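Local coordinates for CurM Sulfotransferase (Moorea producta, PDB 4GBM) that transfers a sulfonate group from the donor PAPS to activate a functional group on the polyketide chain of the curacin biosynthetic pathway, at the adenosine-3'-5'-diphosphate site. Coordinates in Å, arbitrary orientation; residue numbers count along the deposited sequence, not the author numbering.

The adenosine-3'-5'-diphosphate site. Residues 42-47, 164, 172, 175-176, 221, 225, 251, 270-272, 275, 277-279, 282. With A3P (adenosine-3'-5'-diphosphate), chain E; ZN (zinc ion), chain F; CL (chloride ion), chain B; CL (chloride ion), chain C; CL (chloride ion), chain D.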
loop_
_atom_site.group_PDB
_atom_site.type_symbol
_atom_site.label_atom_id
_atom_site.label_comp_id
_atom_site.label_asym_id
_atom_site.label_seq_id
_atom_site.Cartn_x
_atom_site.Cartn_y
_atom_site.Cartn_z
ATOM N N ARG A 42 2.739 7.089 4.288
ATOM C CA ARG A 42 3.787 7.148 5.334
ATOM C C ARG A 42 3.515 6.259 6.553
ATOM O O ARG A 42 3.993 6.541 7.656
ATOM C CB ARG A 42 4.074 8.613 5.789
ATOM C CG ARG A 42 4.086 9.662 4.674
ATOM C CD ARG A 42 4.996 9.250 3.525
ATOM N NE ARG A 42 6.392 9.061 3.932
ATOM C CZ ARG A 42 7.346 8.672 3.094
ATOM N NH1 ARG A 42 8.599 8.542 3.517
ATOM N NH2 ARG A 42 7.043 8.414 1.823
ATOM N N SER A 43 2.761 5.179 6.352
ATOM C CA SER A 43 2.341 4.318 7.465
ATOM C C SER A 43 3.112 3.011 7.558
ATOM O O SER A 43 2.726 2.119 8.320
ATOM C CB SER A 43 0.836 4.033 7.377
ATOM O OG SER A 43 0.095 5.241 7.477
ATOM N N GLY A 44 4.208 2.908 6.804
ATOM C CA GLY A 44 5.003 1.677 6.746
ATOM C C GLY A 44 4.422 0.646 5.788
ATOM O O GLY A 44 4.687 -0.558 5.927
ATOM N N SER A 45 3.631 1.106 4.818
ATOM C CA SER A 45 2.970 0.181 3.874
ATOM C C SER A 45 3.972 -0.578 3.001
ATOM O O SER A 45 3.781 -1.765 2.735
ATOM C CB SER A 45 1.913 0.902 3.017
ATOM O OG SER A 45 2.513 1.807 2.100
ATOM N N THR A 46 5.043 0.097 2.581
ATOM C CA THR A 46 6.073 -0.542 1.756
ATOM C C THR A 46 6.801 -1.610 2.563
ATOM O O THR A 46 6.988 -2.740 2.090
ATOM C CB THR A 46 7.053 0.485 1.156
ATOM O OG1 THR A 46 6.316 1.453 0.406
ATOM C CG2 THR A 46 8.071 -0.207 0.238
ATOM N N LEU A 47 7.199 -1.266 3.785
ATOM C CA LEU A 47 7.791 -2.271 4.674
ATOM C C LEU A 47 6.906 -3.519 4.771
ATOM O O LEU A 47 7.384 -4.635 4.575
ATOM C CB LEU A 47 8.034 -1.686 6.061
ATOM C CG LEU A 47 8.496 -2.686 7.128
ATOM C CD1 LEU A 47 9.899 -3.228 6.829
ATOM C CD2 LEU A 47 8.463 -1.996 8.485
ATOM N N ARG A 164 -1.032 4.218 11.394
ATOM C CA ARG A 164 0.108 4.783 12.116
ATOM C C ARG A 164 -0.338 6.061 12.820
ATOM O O ARG A 164 -1.260 6.730 12.364
ATOM C CB ARG A 164 1.277 5.049 11.159
ATOM C CG ARG A 164 2.554 5.476 11.879
ATOM C CD ARG A 164 3.700 5.623 10.920
ATOM N NE ARG A 164 4.937 5.893 11.649
ATOM C CZ ARG A 164 6.090 6.189 11.061
ATOM N NH1 ARG A 164 6.147 6.301 9.740
ATOM N NH2 ARG A 164 7.180 6.390 11.793
ATOM N N SER A 172 6.299 12.996 8.728
ATOM C CA SER A 172 6.916 12.359 7.574
ATOM C C SER A 172 6.438 12.994 6.263
ATOM O O SER A 172 7.243 13.337 5.401
ATOM C CB SER A 172 6.609 10.855 7.582
ATOM O OG SER A 172 7.111 10.237 6.412
ATOM N N ARG A 175 8.013 16.423 5.891
ATOM C CA ARG A 175 9.453 16.257 5.648
ATOM C C ARG A 175 9.742 15.844 4.201
ATOM O O ARG A 175 10.724 16.312 3.592
ATOM C CB ARG A 175 10.042 15.234 6.632
ATOM C CG ARG A 175 11.508 14.844 6.358
ATOM C CD ARG A 175 12.193 14.146 7.548
ATOM N NE ARG A 175 11.306 13.228 8.268
ATOM C CZ ARG A 175 10.932 12.029 7.823
ATOM N NH1 ARG A 175 10.101 11.289 8.550
ATOM N NH2 ARG A 175 11.373 11.575 6.649
ATOM N N MET A 176 8.884 14.980 3.660
ATOM C CA MET A 176 9.044 14.452 2.304
ATOM C C MET A 176 8.485 15.387 1.232
ATOM O O MET A 176 8.587 15.103 0.036
ATOM C CB MET A 176 8.424 13.052 2.194
ATOM C CG MET A 176 9.112 12.004 3.078
ATOM S SD MET A 176 10.871 11.832 2.746
ATOM C CE MET A 176 10.841 11.140 1.092
ATOM N N TYR A 221 1.165 0.165 12.817
ATOM C CA TYR A 221 2.576 0.297 12.455
ATOM C C TYR A 221 3.484 0.126 13.669
ATOM O O TYR A 221 4.546 -0.515 13.593
ATOM C CB TYR A 221 2.840 1.662 11.804
ATOM C CG TYR A 221 4.311 1.946 11.642
ATOM C CD1 TYR A 221 5.025 1.419 10.567
ATOM C CD2 TYR A 221 4.999 2.712 12.581
ATOM C CE1 TYR A 221 6.388 1.660 10.421
ATOM C CE2 TYR A 221 6.365 2.965 12.449
ATOM C CZ TYR A 221 7.050 2.438 11.370
ATOM O OH TYR A 221 8.393 2.695 11.252
ATOM N N VAL A 225 6.527 -2.805 13.925
ATOM C CA VAL A 225 7.980 -2.658 14.024
ATOM C C VAL A 225 8.555 -3.021 15.397
ATOM O O VAL A 225 9.736 -3.384 15.499
ATOM C CB VAL A 225 8.486 -1.279 13.521
ATOM C CG1 VAL A 225 8.021 -1.041 12.081
ATOM C CG2 VAL A 225 8.019 -0.141 14.438
ATOM N N TYR A 251 14.965 -7.623 4.024
ATOM C CA TYR A 251 16.186 -7.238 3.293
ATOM C C TYR A 251 16.910 -8.417 2.643
ATOM O O TYR A 251 18.035 -8.275 2.148
ATOM C CB TYR A 251 17.118 -6.414 4.202
ATOM C CG TYR A 251 16.505 -5.080 4.543
ATOM C CD1 TYR A 251 16.658 -3.986 3.693
ATOM C CD2 TYR A 251 15.718 -4.931 5.683
ATOM C CE1 TYR A 251 16.060 -2.756 3.983
ATOM C CE2 TYR A 251 15.115 -3.717 5.987
ATOM C CZ TYR A 251 15.294 -2.633 5.133
ATOM O OH TYR A 251 14.691 -1.440 5.429
ATOM N N PRO A 270 9.619 5.705 0.076
ATOM C CA PRO A 270 9.266 5.118 1.380
ATOM C C PRO A 270 10.463 4.999 2.318
ATOM O O PRO A 270 10.292 4.666 3.493
ATOM C CB PRO A 270 8.725 3.734 1.011
ATOM C CG PRO A 270 9.362 3.400 -0.289
ATOM C CD PRO A 270 9.538 4.720 -1.021
ATOM N N ASN A 271 11.663 5.253 1.788
ATOM C CA ASN A 271 12.909 5.259 2.565
ATOM C C ASN A 271 13.274 3.889 3.126
ATOM O O ASN A 271 14.073 3.777 4.057
ATOM C CB ASN A 271 12.880 6.324 3.670
ATOM C CG ASN A 271 12.758 7.732 3.114
ATOM O OD1 ASN A 271 13.347 8.063 2.077
ATOM N ND2 ASN A 271 11.986 8.576 3.803
ATOM N N PHE A 272 12.697 2.859 2.523
ATOM C CA PHE A 272 12.945 1.481 2.920
ATOM C C PHE A 272 14.440 1.148 2.829
ATOM O O PHE A 272 14.998 0.511 3.725
ATOM C CB PHE A 272 12.085 0.532 2.067
ATOM C CG PHE A 272 12.378 -0.924 2.302
ATOM C CD1 PHE A 272 11.907 -1.564 3.452
ATOM C CD2 PHE A 272 13.123 -1.652 1.380
ATOM C CE1 PHE A 272 12.189 -2.906 3.682
ATOM C CE2 PHE A 272 13.408 -2.996 1.603
ATOM C CZ PHE A 272 12.936 -3.623 2.760
ATOM N N HIS A 275 17.222 1.939 5.576
ATOM C CA HIS A 275 17.326 1.066 6.743
ATOM C C HIS A 275 17.877 -0.288 6.313
ATOM O O HIS A 275 17.975 -0.572 5.115
ATOM C CB HIS A 275 15.948 0.924 7.411
ATOM C CG HIS A 275 15.346 2.238 7.803
ATOM N ND1 HIS A 275 15.628 2.862 8.998
ATOM C CD2 HIS A 275 14.498 3.064 7.149
ATOM C CE1 HIS A 275 14.980 4.009 9.072
ATOM N NE2 HIS A 275 14.290 4.159 7.956
ATOM N N THR A 277 17.135 -3.158 8.648
ATOM C CA THR A 277 16.393 -4.076 9.498
ATOM C C THR A 277 14.999 -3.504 9.724
ATOM O O THR A 277 14.722 -2.375 9.319
ATOM C CB THR A 277 17.119 -4.312 10.853
ATOM O OG1 THR A 277 16.498 -5.401 11.551
ATOM C CG2 THR A 277 17.110 -3.050 11.720
ATOM N N ILE A 278 14.133 -4.278 10.371
ATOM C CA ILE A 278 12.845 -3.742 10.839
ATOM C C ILE A 278 13.188 -2.815 12.004
ATOM O O ILE A 278 13.594 -3.276 13.077
ATOM C CB ILE A 278 11.898 -4.860 11.291
ATOM C CG1 ILE A 278 11.640 -5.835 10.136
ATOM C CG2 ILE A 278 10.584 -4.257 11.816
ATOM C CD1 ILE A 278 11.011 -7.171 10.558
ATOM N N ASP A 279 13.060 -1.511 11.778
ATOM C CA ASP A 279 13.629 -0.530 12.703
ATOM C C ASP A 279 12.581 -0.069 13.711
ATOM O O ASP A 279 11.724 0.764 13.407
ATOM C CB ASP A 279 14.230 0.655 11.934
ATOM C CG ASP A 279 14.989 1.613 12.831
ATOM O OD1 ASP A 279 14.788 1.563 14.064
ATOM O OD2 ASP A 279 15.798 2.408 12.305
ATOM N N LEU A 282 11.406 3.799 15.002
ATOM C CA LEU A 282 10.507 4.712 14.300
ATOM C C LEU A 282 9.081 4.686 14.862
ATOM O O LEU A 282 8.269 5.565 14.553
ATOM C CB LEU A 282 10.513 4.408 12.801
ATOM C CG LEU A 282 11.657 5.017 11.970
ATOM C CD1 LEU A 282 13.033 4.860 12.602
ATOM C CD2 LEU A 282 11.652 4.446 10.554
HETATM P P1 A3P E . 9.928 8.045 6.819
HETATM O O1P A3P E . 9.547 9.341 6.149
HETATM O O2P A3P E . 11.126 7.375 6.193
HETATM O O3P A3P E . 9.970 8.146 8.317
HETATM P P2 A3P E . 5.006 4.101 3.320
HETATM O O4P A3P E . 3.592 3.779 3.687
HETATM O O5P A3P E . 5.201 5.364 2.530
HETATM O O6P A3P E . 5.748 2.919 2.754
HETATM O "O5'" A3P E . 5.722 4.437 4.731
HETATM C "C5'" A3P E . 7.034 5.009 4.729
HETATM C "C4'" A3P E . 7.521 4.967 6.157
HETATM O "O4'" A3P E . 7.792 3.605 6.511
HETATM C "C3'" A3P E . 8.853 5.667 6.340
HETATM O "O3'" A3P E . 8.660 7.082 6.487
HETATM C "C2'" A3P E . 9.380 4.974 7.592
HETATM O "O2'" A3P E . 8.929 5.640 8.775
HETATM C "C1'" A3P E . 8.759 3.582 7.552
HETATM N N9 A3P E . 9.793 2.565 7.230
HETATM C C8 A3P E . 10.401 2.350 6.045
HETATM N N7 A3P E . 11.320 1.352 6.135
HETATM C C5 A3P E . 11.298 0.922 7.414
HETATM C C6 A3P E . 12.004 -0.108 8.213
HETATM N N6 A3P E . 12.935 -0.900 7.627
HETATM N N1 A3P E . 11.673 -0.221 9.527
HETATM C C2 A3P E . 10.733 0.555 10.112
HETATM N N3 A3P E . 10.050 1.506 9.439
HETATM C C4 A3P E . 10.291 1.714 8.124
HETATM ZN ZN ZN F . 4.724 5.745 0.620
HETATM CL CL CL B . 3.331 7.470 0.799
HETATM CL CL CL C . 3.834 3.942 -0.346
HETATM CL CL CL D . 6.432 6.417 -0.673
HETATM O O HOH W 1 7.462 1.586 4.383
HETATM O O HOH W 2 9.078 8.376 10.785
HETATM O O HOH W 3 13.190 6.628 7.415
#
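Residues 42-47 turn from a loop, with Arg42 and Gly44 at positive phi, into the start of helix 45-53, so that successive backbone N-H groups face the 5'-phosphate of adenosine-3'-5'-diphosphate (A3P). This is the P-loop-like 5'-phosphosulfate-binding loop of sulfotransferases, occupied by PAP, the product left when PAPS gives up its sulfonate. Two serine/threonine residues use backbone and side chain together: Ser45 N and OG converge on A3P O4P, while Thr46 N and OG1, the hydroxyl lying 2.8 Å from A3P O6P, share the next oxygen; the helix start would add to the attraction. The remaining oxygen, A3P O5P, binds the zinc ion ZN at 2.0 Å, with chlorides, perhaps taken from the crystallisation medium, at other corners of a near-tetrahedral shell.

Recognition of the 3'-phosphate illustrates how several donors can grip one oxygen. Arg42, its chain bent at chi2 and chi3, lays its guanidinium under ribose C5', with Met176 CG against the opposite face, and points NH1 in plane at A3P O1P (2.9 Å, 168° at H). Its NE holds Ser172 OG, which itself reaches A3P O1P at 2.6 Å. Arg175, bent at chi3, comes end-on, NH2 to O1P and NH1 shared between O1P and O3P. An alanine at Arg42 would remove a salt bridge to O1P and the NE tether of Ser172, and would probably loosen the 3'-phosphate.

On the ribose, Arg164 is extended and spans from Arg42 O to the 2'-hydroxyl O2' through NH1, the latter bond tilted from its plane; Tyr221 CE2 lies over one guanidinium face. Tyr221 also sends its hydroxyl OH, in the plane of its own ring, to adenine A3P N3 (2.7 Å). Leu47, CG anti to the backbone N (chi1 173°), presses CD2 onto the six-membered ring of A3P, 3.7 Å from its centroid. Beyond the adenine, Tyr251 OH bonds a lone pair of Phe272 O at 2.6 Å, which would hold this hydroxyl beside A3P N6.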